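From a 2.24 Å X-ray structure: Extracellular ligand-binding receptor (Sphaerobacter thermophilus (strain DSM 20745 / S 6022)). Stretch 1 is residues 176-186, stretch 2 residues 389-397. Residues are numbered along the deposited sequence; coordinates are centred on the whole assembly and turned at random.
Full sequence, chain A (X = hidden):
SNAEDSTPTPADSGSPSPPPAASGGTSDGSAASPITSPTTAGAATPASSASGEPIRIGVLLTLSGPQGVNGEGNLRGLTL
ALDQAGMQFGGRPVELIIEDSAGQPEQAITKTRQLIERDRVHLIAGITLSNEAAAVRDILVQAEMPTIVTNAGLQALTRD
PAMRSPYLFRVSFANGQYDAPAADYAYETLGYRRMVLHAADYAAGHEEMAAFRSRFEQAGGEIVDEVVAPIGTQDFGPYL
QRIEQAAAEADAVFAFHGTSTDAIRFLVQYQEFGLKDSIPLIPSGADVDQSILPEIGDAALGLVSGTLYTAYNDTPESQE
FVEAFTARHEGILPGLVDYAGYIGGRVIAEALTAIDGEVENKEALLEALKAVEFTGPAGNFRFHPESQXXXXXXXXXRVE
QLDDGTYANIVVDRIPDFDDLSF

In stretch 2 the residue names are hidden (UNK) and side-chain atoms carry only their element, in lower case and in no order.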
# COMPACT_ATOMS: atom_id res chain seq x y z
N GLY A 176 7.59 -3.09 -0.91
CA GLY A 176 8.45 -3.54 0.14
C GLY A 176 8.51 -2.68 1.41
O GLY A 176 9.07 -3.11 2.45
N GLN A 177 7.98 -1.48 1.35
CA GLN A 177 8.23 -0.49 2.43
C GLN A 177 7.54 -0.88 3.76
O GLN A 177 8.05 -0.55 4.80
CB GLN A 177 7.78 0.92 1.96
CG GLN A 177 7.95 2.06 2.94
CD GLN A 177 7.58 3.44 2.39
OE1 GLN A 177 7.20 3.54 1.26
NE2 GLN A 177 7.69 4.50 3.22
N TYR A 178 6.39 -1.55 3.72
CA TYR A 178 5.74 -1.94 4.95
C TYR A 178 6.15 -3.34 5.41
O TYR A 178 6.00 -3.65 6.58
CB TYR A 178 4.20 -1.74 4.89
CG TYR A 178 3.51 -2.47 3.85
CD1 TYR A 178 3.28 -3.84 4.00
CD2 TYR A 178 3.06 -1.84 2.69
CE1 TYR A 178 2.67 -4.57 3.00
CE2 TYR A 178 2.43 -2.56 1.70
CZ TYR A 178 2.24 -3.94 1.88
OH TYR A 178 1.61 -4.73 0.97
N ASP A 179 6.76 -4.13 4.53
CA ASP A 179 7.34 -5.39 4.90
C ASP A 179 8.80 -5.34 5.41
O ASP A 179 9.21 -6.19 6.20
CB ASP A 179 7.19 -6.39 3.73
CG ASP A 179 5.73 -6.75 3.49
OD1 ASP A 179 5.01 -6.87 4.54
OD2 ASP A 179 5.28 -6.88 2.30
N ALA A 180 9.58 -4.38 4.98
CA ALA A 180 10.97 -4.36 5.33
C ALA A 180 11.19 -4.30 6.84
O ALA A 180 12.06 -4.99 7.34
CB ALA A 180 11.62 -3.18 4.67
N PRO A 181 10.37 -3.54 7.60
CA PRO A 181 10.60 -3.55 9.09
C PRO A 181 10.38 -4.89 9.75
O PRO A 181 10.92 -5.15 10.85
CB PRO A 181 9.58 -2.50 9.62
CG PRO A 181 9.38 -1.59 8.43
CD PRO A 181 9.32 -2.57 7.25
N ALA A 182 9.66 -5.77 9.07
CA ALA A 182 9.47 -7.12 9.58
C ALA A 182 10.74 -7.90 9.54
O ALA A 182 10.91 -8.85 10.30
CB ALA A 182 8.35 -7.86 8.82
N ALA A 183 11.67 -7.49 8.71
CA ALA A 183 12.96 -8.14 8.63
C ALA A 183 13.81 -7.72 9.81
O ALA A 183 14.52 -8.55 10.39
CB ALA A 183 13.66 -7.77 7.35
N ASP A 184 13.74 -6.45 10.18
CA ASP A 184 14.36 -6.01 11.46
C ASP A 184 13.77 -6.76 12.62
O ASP A 184 14.49 -7.21 13.47
CB ASP A 184 14.18 -4.50 11.67
CG ASP A 184 14.92 -3.72 10.61
OD1 ASP A 184 16.17 -3.67 10.63
OD2 ASP A 184 14.28 -3.23 9.68
N TYR A 185 12.45 -6.86 12.66
CA TYR A 185 11.80 -7.58 13.74
C TYR A 185 12.26 -9.03 13.79
O TYR A 185 12.49 -9.56 14.87
CB TYR A 185 10.29 -7.55 13.54
CG TYR A 185 9.52 -8.03 14.73
CD1 TYR A 185 9.32 -7.19 15.83
CD2 TYR A 185 9.01 -9.31 14.77
CE1 TYR A 185 8.60 -7.62 16.93
CE2 TYR A 185 8.31 -9.76 15.87
CZ TYR A 185 8.13 -8.91 16.96
OH TYR A 185 7.42 -9.32 18.07
N ALA A 186 12.38 -9.66 12.63
CA ALA A 186 12.81 -11.07 12.54
C ALA A 186 14.21 -11.28 13.13
O ALA A 186 14.46 -12.28 13.83
CB ALA A 186 12.81 -11.52 11.08
N UNK A 389 7.87 10.39 -1.57
CA UNK A 389 7.16 9.19 -1.18
C UNK A 389 6.89 9.38 0.31
O UNK A 389 7.18 10.46 0.87
N UNK A 390 6.28 8.38 0.94
CA UNK A 390 5.82 8.50 2.32
C UNK A 390 6.88 8.30 3.35
O UNK A 390 7.70 7.44 3.20
c UNK A 390 4.84 7.34 2.45
c UNK A 390 4.44 6.99 1.11
c UNK A 390 5.70 7.19 0.30
N UNK A 391 6.84 9.12 4.38
CA UNK A 391 7.61 8.96 5.58
C UNK A 391 6.51 8.77 6.66
O UNK A 391 5.79 9.68 7.01
c UNK A 391 9.17 10.06 7.24
c UNK A 391 9.48 10.46 4.83
c UNK A 391 8.45 10.20 5.91
N UNK A 392 6.37 7.55 7.14
CA UNK A 392 5.17 7.15 7.86
C UNK A 392 5.43 6.05 8.90
O UNK A 392 6.53 5.48 9.00
c UNK A 392 4.15 6.70 6.81
c UNK A 392 4.52 5.29 6.11
o UNK A 392 2.85 6.71 7.39
N UNK A 393 4.41 5.75 9.70
CA UNK A 393 4.53 4.81 10.79
C UNK A 393 4.13 3.45 10.20
O UNK A 393 3.07 3.33 9.63
o UNK A 393 4.18 6.48 12.54
c UNK A 393 3.61 4.20 13.11
c UNK A 393 3.66 5.26 11.98
N UNK A 394 5.01 2.46 10.27
CA UNK A 394 4.67 1.11 9.85
C UNK A 394 4.26 0.30 11.09
O UNK A 394 4.92 0.43 12.10
c UNK A 394 5.52 -1.03 8.81
c UNK A 394 6.31 1.23 7.95
c UNK A 394 5.85 0.42 9.17
c UNK A 394 5.23 1.40 6.88
N UNK A 395 3.20 -0.52 10.98
CA UNK A 395 2.65 -1.30 12.07
C UNK A 395 3.10 -2.71 11.93
O UNK A 395 2.94 -3.29 10.87
c UNK A 395 -0.86 0.35 11.85
c UNK A 395 0.62 0.21 12.14
c UNK A 395 1.12 -1.26 12.11
c UNK A 395 0.96 1.01 13.36
N UNK A 396 3.73 -3.24 12.96
CA UNK A 396 3.98 -4.66 13.03
C UNK A 396 2.82 -5.35 13.74
O UNK A 396 2.56 -5.07 14.89
c UNK A 396 5.22 -4.98 13.83
c UNK A 396 6.58 -5.92 11.86
c UNK A 396 6.55 -5.11 13.14
c UNK A 396 7.41 -5.80 14.17
N UNK A 397 2.23 -6.32 13.07
CA UNK A 397 1.03 -6.93 13.54
C UNK A 397 1.09 -8.46 13.62
O UNK A 397 1.97 -9.12 13.05
c UNK A 397 -0.07 -6.56 12.60
s UNK A 397 -0.49 -4.83 12.67

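Position 389 carries no side-chain atom at all, and its backbone touches nothing of stretch 1. A CB built in ideal geometry would clash with the side chain of 390 and lie 5.2 Å from OE1 of Gln 177. The residue is Gly 389.

At position 390, three carbons close a ring onto the backbone N. The CA-to-CB bond points toward stretch 1, and the ring carbon bonded to N lies 4.1 Å from OE1 of Gln 177. The stronger link comes from the backbone: NE2 of Gln 177 donates a hydrogen bond to the backbone O of 390 at 2.9 Å, with an N-H...O angle of 145°. The ring admits a single residue, Pro 390, in the C-gamma exo pucker. The extended side chain of Gln 177, t at both chi1 and chi2, carries its amide out to the start of the strand.

Position 391 has one carbon bearing two more, a fork at the first atom with no longer arm. Its CA-to-CB bond points away from stretch 1, and it makes no contact there. This is Val 391.

At 392 the first carbon bears one oxygen and one carbon. The CA-to-CB bond points toward stretch 1, and the branch carbon of 392 lies 4.4 Å from NE2 of Gln 177. The pattern is that of threonine, Thr 392, and its OG1 is hydrogen-bonded elsewhere in the structure.

The same branching, one carbon with one oxygen and one carbon, recurs at 393, but here the side chain stays 9.4 Å or more from stretch 1. The residue is Thr 393, in the m rotamer.

Position 394 holds four carbons, forked at the first, with one arm two carbons long. The group lies against the backbone O of Gln 177, the O and CB of Tyr 178 and the ring of Pro 181. It is Ile 394, m at both chi angles. CG2 sits 3.5 Å from O of Tyr 178 and 3.9 Å from CG of Pro 181, while CD1 reaches CB of Tyr 178 at 3.9 Å and O of Gln 177 at 4.0 Å.

At 395, four carbons fork at the second; the CA-to-CB bond points away from stretch 1, and no contact is made. This is Leu 395.

Position 396 again has four carbons forked at the second; the CA-to-CB bond now points toward stretch 1, and the branch carbons meet Ala 182 and Tyr 185. For Leu 396, CD2 packs 4.0 Å from CB of Ala 182. CD1 is modelled 2.9 Å from CD1 of Tyr 185, too close to be read as a real packing distance.

Position 397, one carbon followed by sulfur, is out of reach of stretch 1; it is Cys 397.

The contact thus draws on alternate strand residues. Pro 390, Thr 392, Ile 394 and Leu 396 point toward stretch 1, meeting first Gln 177, then Tyr 178 and, in the helix that runs at 52° to the strand, Pro 181, Ala 182 and Tyr 185. A single hydrogen bond ties the beginning of the strand to Gln 177, and apolar packing by Ile 394 and Leu 396 supplies most of the remainder, within 398 Å² of buried surface.

Stretch 2 (389-397) GPVTTILLC
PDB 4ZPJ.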